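Long-range contact in cobalamin biosynthesis protein CobN (Mycobacterium tuberculosis, PDB 7C6O), which is the large catalytic subunit of cobaltochelatase, the ligase that inserts cobalt into the corrin ring during cobalamin biosynthesis: residues L1190-A1201 / L1214-E1225. Numbering follows the deposited sequence.
Sequences LHGMAERLLEAA and LDGLRQVLLETE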
ATOM      1  N   LEU A1190      12.910 -28.753  -0.246  1.00 19.74           N
ATOM      2  CA  LEU A1190      12.890 -29.957  -1.071  1.00 18.73           C
ATOM      3  C   LEU A1190      11.844 -30.944  -0.572  1.00 19.34           C
ATOM      4  O   LEU A1190      11.110 -31.539  -1.367  1.00 19.78           O
ATOM      5  CB  LEU A1190      14.275 -30.608  -1.087  1.00 17.85           C
ATOM      6  CG  LEU A1190      14.393 -31.931  -1.847  1.00 17.33           C
ATOM      7  CD1 LEU A1190      14.072 -31.734  -3.321  1.00 18.53           C
ATOM      8  CD2 LEU A1190      15.782 -32.532  -1.676  1.00 15.85           C
ATOM      9  N   HIS A1191      11.762 -31.124   0.749  1.00 19.87           N
ATOM     10  CA  HIS A1191      10.731 -31.980   1.323  1.00 22.75           C
ATOM     11  C   HIS A1191       9.337 -31.465   0.980  1.00 21.56           C
ATOM     12  O   HIS A1191       8.455 -32.244   0.596  1.00 21.38           O
ATOM     13  CB  HIS A1191      10.921 -32.065   2.839  1.00 22.63           C
ATOM     14  CG  HIS A1191      10.055 -33.088   3.505  1.00 23.30           C
ATOM     15  ND1 HIS A1191       8.761 -32.824   3.900  1.00 24.47           N
ATOM     16  CD2 HIS A1191      10.300 -34.373   3.853  1.00 23.96           C
ATOM     17  CE1 HIS A1191       8.245 -33.904   4.458  1.00 24.84           C
ATOM     18  NE2 HIS A1191       9.159 -34.859   4.442  1.00 24.04           N
ATOM     19  N   GLY A1192       9.125 -30.154   1.102  1.00 20.48           N
ATOM     20  CA  GLY A1192       7.816 -29.593   0.805  1.00 20.14           C
ATOM     21  C   GLY A1192       7.425 -29.735  -0.655  1.00 17.03           C
ATOM     22  O   GLY A1192       6.252 -29.938  -0.975  1.00 16.68           O
ATOM     23  N   MET A1193       8.402 -29.618  -1.562  1.00 18.27           N
ATOM     24  CA  MET A1193       8.123 -29.784  -2.987  1.00 20.32           C
ATOM     25  C   MET A1193       7.684 -31.206  -3.300  1.00 17.93           C
ATOM     26  O   MET A1193       6.683 -31.424  -3.995  1.00 15.82           O
ATOM     27  CB  MET A1193       9.358 -29.434  -3.819  1.00 24.64           C
ATOM     28  CG  MET A1193       9.661 -27.963  -3.946  1.00 27.69           C
ATOM     29  SD  MET A1193      10.930 -27.690  -5.202  1.00 29.46           S
ATOM     30  CE  MET A1193      12.125 -28.937  -4.760  1.00 25.57           C
ATOM     31  N   ALA A1194       8.445 -32.194  -2.820  1.00 15.37           N
ATOM     32  CA  ALA A1194       8.071 -33.586  -3.049  1.00 17.00           C
ATOM     33  C   ALA A1194       6.713 -33.892  -2.436  1.00 14.66           C
ATOM     34  O   ALA A1194       5.885 -34.580  -3.045  1.00 16.26           O
ATOM     35  CB  ALA A1194       9.141 -34.518  -2.482  1.00 17.15           C
ATOM     36  N   GLU A1195       6.461 -33.375  -1.233  1.00 15.70           N
ATOM     37  CA  GLU A1195       5.169 -33.587  -0.593  1.00 18.64           C
ATOM     38  C   GLU A1195       4.039 -32.971  -1.410  1.00 16.31           C
ATOM     39  O   GLU A1195       2.984 -33.591  -1.592  1.00 16.25           O
ATOM     40  CB  GLU A1195       5.192 -33.007   0.819  1.00 22.18           C
ATOM     41  CG  GLU A1195       4.355 -33.774   1.821  0.72 30.01           C
ATOM     42  CD  GLU A1195       4.469 -33.202   3.219  0.74 32.97           C
ATOM     43  OE1 GLU A1195       4.191 -31.997   3.392  0.80 34.60           O
ATOM     44  OE2 GLU A1195       4.852 -33.953   4.139  0.64 34.16           O
ATOM     45  N   ARG A1196       4.242 -31.752  -1.918  1.00 13.70           N
ATOM     46  CA  ARG A1196       3.178 -31.084  -2.661  1.00 13.91           C
ATOM     47  C   ARG A1196       2.891 -31.789  -3.982  1.00 14.08           C
ATOM     48  O   ARG A1196       1.728 -31.913  -4.383  1.00 12.44           O
ATOM     49  CB  ARG A1196       3.536 -29.617  -2.903  1.00 14.25           C
ATOM     50  CG  ARG A1196       2.375 -28.794  -3.446  1.00 13.60           C
ATOM     51  CD  ARG A1196       1.321 -28.564  -2.374  1.00 16.55           C
ATOM     52  NE  ARG A1196       1.736 -27.528  -1.433  1.00 17.94           N
ATOM     53  CZ  ARG A1196       1.071 -27.210  -0.328  1.00 21.70           C
ATOM     54  NH1 ARG A1196      -0.046 -27.855  -0.012  1.00 23.26           N
ATOM     55  NH2 ARG A1196       1.523 -26.248   0.462  1.00 20.06           N
ATOM     56  N   LEU A1197       3.933 -32.256  -4.672  1.00 14.83           N
ATOM     57  CA  LEU A1197       3.715 -32.966  -5.928  1.00 15.10           C
ATOM     58  C   LEU A1197       3.011 -34.296  -5.689  1.00 13.89           C
ATOM     59  O   LEU A1197       2.134 -34.692  -6.467  1.00 16.39           O
ATOM     60  CB  LEU A1197       5.046 -33.168  -6.654  1.00 14.50           C
ATOM     61  CG  LEU A1197       5.718 -31.871  -7.121  1.00 14.11           C
ATOM     62  CD1 LEU A1197       7.202 -32.077  -7.382  1.00 17.55           C
ATOM     63  CD2 LEU A1197       5.025 -31.331  -8.369  1.00 14.19           C
ATOM     64  N   LEU A1198       3.364 -34.990  -4.604  1.00 15.42           N
ATOM     65  CA  LEU A1198       2.625 -36.189  -4.232  1.00 17.77           C
ATOM     66  C   LEU A1198       1.190 -35.864  -3.837  1.00 18.45           C
ATOM     67  O   LEU A1198       0.290 -36.679  -4.071  1.00 17.78           O
ATOM     68  CB  LEU A1198       3.348 -36.920  -3.101  1.00 18.29           C
ATOM     69  CG  LEU A1198       4.599 -37.680  -3.533  1.00 18.92           C
ATOM     70  CD1 LEU A1198       5.462 -38.017  -2.332  1.00 17.19           C
ATOM     71  CD2 LEU A1198       4.211 -38.946  -4.283  1.00 16.51           C
ATOM     72  N   GLU A1199       0.950 -34.686  -3.250  1.00 17.58           N
ATOM     73  CA  GLU A1199      -0.425 -34.291  -2.952  1.00 17.53           C
ATOM     74  C   GLU A1199      -1.219 -34.051  -4.231  1.00 16.26           C
ATOM     75  O   GLU A1199      -2.399 -34.415  -4.311  1.00 16.96           O
ATOM     76  CB  GLU A1199      -0.454 -33.041  -2.068  1.00 17.74           C
ATOM     77  CG  GLU A1199      -1.874 -32.544  -1.783  1.00 15.85           C
ATOM     78  CD  GLU A1199      -1.918 -31.246  -0.993  1.00 19.11           C
ATOM     79  OE1 GLU A1199      -3.039 -30.780  -0.697  1.00 22.22           O
ATOM     80  OE2 GLU A1199      -0.845 -30.693  -0.672  1.00 17.57           O
ATOM     81  N   ALA A1200      -0.593 -33.443  -5.243  1.00 14.77           N
ATOM     82  CA  ALA A1200      -1.283 -33.243  -6.514  1.00 16.63           C
ATOM     83  C   ALA A1200      -1.670 -34.576  -7.140  1.00 17.44           C
ATOM     84  O   ALA A1200      -2.760 -34.711  -7.709  1.00 14.58           O
ATOM     85  CB  ALA A1200      -0.408 -32.432  -7.469  1.00 15.28           C
ATOM     86  N   ALA A1201      -0.793 -35.576  -7.039  1.00 17.27           N
ATOM     87  CA  ALA A1201      -1.145 -36.908  -7.521  1.00 16.72           C
ATOM     88  C   ALA A1201      -2.246 -37.527  -6.668  1.00 17.66           C
ATOM     89  O   ALA A1201      -3.174 -38.149  -7.198  1.00 19.81           O
ATOM     90  CB  ALA A1201       0.092 -37.805  -7.540  1.00 16.48           C
ATOM     91  N   LEU A1214       6.403 -41.385  -9.048  1.00 13.68           N
ATOM     92  CA  LEU A1214       5.925 -41.258  -7.674  1.00 17.51           C
ATOM     93  C   LEU A1214       6.871 -41.946  -6.694  1.00 20.93           C
ATOM     94  O   LEU A1214       7.123 -41.430  -5.597  1.00 18.39           O
ATOM     95  CB  LEU A1214       4.510 -41.826  -7.548  1.00 20.54           C
ATOM     96  CG  LEU A1214       3.405 -41.111  -8.330  1.00 23.41           C
ATOM     97  CD1 LEU A1214       2.040 -41.672  -7.956  1.00 27.09           C
ATOM     98  CD2 LEU A1214       3.451 -39.610  -8.096  1.00 20.85           C
ATOM     99  N   ASP A1215       7.412 -43.108  -7.075  1.00 22.35           N
ATOM    100  CA  ASP A1215       8.387 -43.782  -6.220  1.00 24.32           C
ATOM    101  C   ASP A1215       9.616 -42.912  -5.997  1.00 22.38           C
ATOM    102  O   ASP A1215      10.156 -42.857  -4.886  1.00 21.73           O
ATOM    103  CB  ASP A1215       8.789 -45.128  -6.828  1.00 25.70           C
ATOM    104  CG  ASP A1215       7.667 -46.150  -6.795  1.00 30.71           C
ATOM    105  OD1 ASP A1215       6.750 -46.005  -5.960  1.00 33.56           O
ATOM    106  OD2 ASP A1215       7.707 -47.104  -7.601  1.00 34.53           O
ATOM    107  N   GLY A1216      10.074 -42.224  -7.045  1.00 20.06           N
ATOM    108  CA  GLY A1216      11.186 -41.302  -6.880  1.00 18.67           C
ATOM    109  C   GLY A1216      10.860 -40.167  -5.928  1.00 17.98           C
ATOM    110  O   GLY A1216      11.694 -39.770  -5.113  1.00 20.88           O
ATOM    111  N   LEU A1217       9.636 -39.639  -6.010  1.00 17.27           N
ATOM    112  CA  LEU A1217       9.230 -38.573  -5.098  1.00 20.37           C
ATOM    113  C   LEU A1217       9.184 -39.065  -3.655  1.00 22.77           C
ATOM    114  O   LEU A1217       9.633 -38.365  -2.739  1.00 23.04           O
ATOM    115  CB  LEU A1217       7.875 -38.010  -5.521  1.00 19.63           C
ATOM    116  CG  LEU A1217       7.914 -37.084  -6.739  1.00 16.94           C
ATOM    117  CD1 LEU A1217       6.514 -36.776  -7.246  1.00 18.91           C
ATOM    118  CD2 LEU A1217       8.651 -35.800  -6.389  1.00 16.03           C
ATOM    119  N   ARG A1218       8.641 -40.264  -3.432  1.00 22.25           N
ATOM    120  CA  ARG A1218       8.600 -40.812  -2.079  1.00 26.33           C
ATOM    121  C   ARG A1218      10.004 -41.068  -1.543  1.00 26.48           C
ATOM    122  O   ARG A1218      10.262 -40.889  -0.347  1.00 27.37           O
ATOM    123  CB  ARG A1218       7.771 -42.097  -2.057  1.00 28.37           C
ATOM    124  CG  ARG A1218       6.328 -41.910  -2.489  1.00 27.96           C
ATOM    125  CD  ARG A1218       5.535 -43.203  -2.362  1.00 31.59           C
ATOM    126  NE  ARG A1218       4.209 -43.090  -2.966  1.00 35.50           N
ATOM    127  CZ  ARG A1218       3.866 -43.633  -4.131  1.00 33.65           C
ATOM    128  NH1 ARG A1218       4.749 -44.345  -4.820  1.00 29.90           N
ATOM    129  NH2 ARG A1218       2.637 -43.474  -4.603  1.00 34.31           N
ATOM    130  N   GLN A1219      10.925 -41.490  -2.413  1.00 26.94           N
ATOM    131  CA  GLN A1219      12.307 -41.684  -1.986  1.00 28.80           C
ATOM    132  C   GLN A1219      12.941 -40.366  -1.558  1.00 28.22           C
ATOM    133  O   GLN A1219      13.676 -40.317  -0.565  1.00 28.73           O
ATOM    134  CB  GLN A1219      13.119 -42.331  -3.109  1.00 32.56           C
ATOM    135  CG  GLN A1219      14.617 -42.394  -2.844  1.00 36.72           C
ATOM    136  CD  GLN A1219      14.992 -43.423  -1.793  0.49 41.28           C
ATOM    137  OE1 GLN A1219      14.155 -44.207  -1.345  0.67 41.89           O
ATOM    138  NE2 GLN A1219      16.261 -43.428  -1.398  0.65 44.00           N
ATOM    139  N   VAL A1220      12.669 -39.287  -2.298  1.00 23.58           N
ATOM    140  CA  VAL A1220      13.189 -37.974  -1.920  1.00 23.97           C
ATOM    141  C   VAL A1220      12.669 -37.576  -0.545  1.00 25.11           C
ATOM    142  O   VAL A1220      13.422 -37.067   0.295  1.00 27.82           O
ATOM    143  CB  VAL A1220      12.832 -36.927  -2.992  1.00 24.91           C
ATOM    144  CG1 VAL A1220      13.226 -35.533  -2.530  1.00 26.40           C
ATOM    145  CG2 VAL A1220      13.519 -37.260  -4.314  1.00 22.89           C
ATOM    146  N   LEU A1221      11.377 -37.806  -0.292  1.00 26.19           N
ATOM    147  CA  LEU A1221      10.819 -37.568   1.037  1.00 31.60           C
ATOM    148  C   LEU A1221      11.610 -38.312   2.105  1.00 33.66           C
ATOM    149  O   LEU A1221      11.951 -37.747   3.149  1.00 37.11           O
ATOM    150  CB  LEU A1221       9.352 -38.001   1.083  1.00 32.12           C
ATOM    151  CG  LEU A1221       8.256 -37.078   0.559  1.00 33.83           C
ATOM    152  CD1 LEU A1221       6.898 -37.600   1.004  1.00 34.05           C
ATOM    153  CD2 LEU A1221       8.467 -35.651   1.038  1.00 32.82           C
ATOM    154  N   LEU A1222      11.917 -39.586   1.850  1.00 33.95           N
ATOM    155  CA  LEU A1222      12.571 -40.416   2.856  1.00 36.01           C
ATOM    156  C   LEU A1222      14.009 -39.975   3.102  1.00 38.25           C
ATOM    157  O   LEU A1222      14.445 -39.882   4.255  1.00 39.80           O
ATOM    158  CB  LEU A1222      12.522 -41.882   2.424  1.00 37.19           C
ATOM    159  CG  LEU A1222      12.748 -42.925   3.517  1.00 42.93           C
ATOM    160  CD1 LEU A1222      11.666 -42.819   4.581  1.00 44.46           C
ATOM    161  CD2 LEU A1222      12.786 -44.325   2.925  1.00 44.16           C
ATOM    162  N   GLU A1223      14.764 -39.699   2.034  1.00 39.02           N
ATOM    163  CA  GLU A1223      16.149 -39.276   2.207  1.00 39.98           C
ATOM    164  C   GLU A1223      16.245 -37.895   2.837  1.00 40.39           C
ATOM    165  O   GLU A1223      17.188 -37.623   3.586  1.00 39.84           O
ATOM    166  CB  GLU A1223      16.880 -39.286   0.866  1.00 42.24           C
ATOM    167  CG  GLU A1223      17.027 -40.660   0.244  1.00 46.32           C
ATOM    168  CD  GLU A1223      17.820 -40.629  -1.047  1.00 49.79           C
ATOM    169  OE1 GLU A1223      18.488 -39.607  -1.309  1.00 51.62           O
ATOM    170  OE2 GLU A1223      17.771 -41.624  -1.800  1.00 51.10           O
ATOM    171  N   THR A1224      15.288 -37.011   2.544  1.00 40.36           N
ATOM    172  CA  THR A1224      15.338 -35.663   3.098  1.00 43.36           C
ATOM    173  C   THR A1224      15.001 -35.664   4.585  1.00 47.60           C
ATOM    174  O   THR A1224      15.607 -34.918   5.365  1.00 49.55           O
ATOM    175  CB  THR A1224      14.394 -34.747   2.322  1.00 40.99           C
ATOM    176  OG1 THR A1224      14.800 -34.715   0.949  1.00 40.92           O
ATOM    177  CG2 THR A1224      14.436 -33.338   2.884  0.48 39.35           C
ATOM    178  N   GLU A1225      14.046 -36.496   4.999  1.00 48.87           N
ATOM    179  CA  GLU A1225      13.838 -36.704   6.427  1.00 51.38           C
ATOM    180  C   GLU A1225      15.075 -37.314   7.073  1.00 55.14           C
ATOM    181  O   GLU A1225      15.407 -36.995   8.219  1.00 56.52           O
ATOM    182  CB  GLU A1225      12.614 -37.591   6.658  1.00 50.42           C
ATOM    183  CG  GLU A1225      11.307 -36.994   6.161  1.00 51.12           C
ATOM    184  CD  GLU A1225      10.155 -37.984   6.200  1.00 54.03           C
ATOM    185  OE1 GLU A1225      10.391 -39.151   6.576  1.00 55.56           O
ATOM    186  OE2 GLU A1225       9.016 -37.598   5.853  1.00 53.73           O
TER
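The last two helices of the chain, 1187-1203 and 1211-1226, form an antiparallel helical hairpin in which L1198 and L1221 interlock as knobs into holes. The axes of segments 1190-1201 and 1214-1225 approach to 8.9 Å at an angle of 148°, and A1194 lies opposite L1217 with CA atoms 5.5 Å apart, a close spacing that the small alanine permits. L1221 enters a hole made by H1191, A1194, E1195 and L1198; its CD2 sits 3.6 Å from the centroid of the H1191 ring, over the face, a CH-pi contact. Reciprocally, L1198 settles among L1214, L1217, R1218 and L1221, and its CD1 meets L1221 CD1 at 3.7 Å, so the two knobs touch.

The H1191 ring is also gripped at its edge. With CG anti to the backbone N (chi1 -171°), the imidazole reaches the last turn of the partner helix, where H1191 NE2 donates to E1225 OE2 at 3.1 Å. The bond is nearly straight (169°), in the ring plane, and uses the anti lone pair of the carboxylate.

Along the deeper side, L1190 CG packs on V1220 CG1 at 3.8 Å. T1224 joins this pair to H1191: its OG1 turns back to V1220 O, 2.8 Å away, and its CG2 lies against H1191 CB. Helices 1162-1174 and 1176-1185 cover the buried side through L1197, L1217, L1190 and V1220.

The interface is thus an apolar seam bordered by one directional polar bond; L1221 over one face and the E1225 carboxylate at the edge together restrict imidazole rotation, and E1225 may favour a protonated H1191.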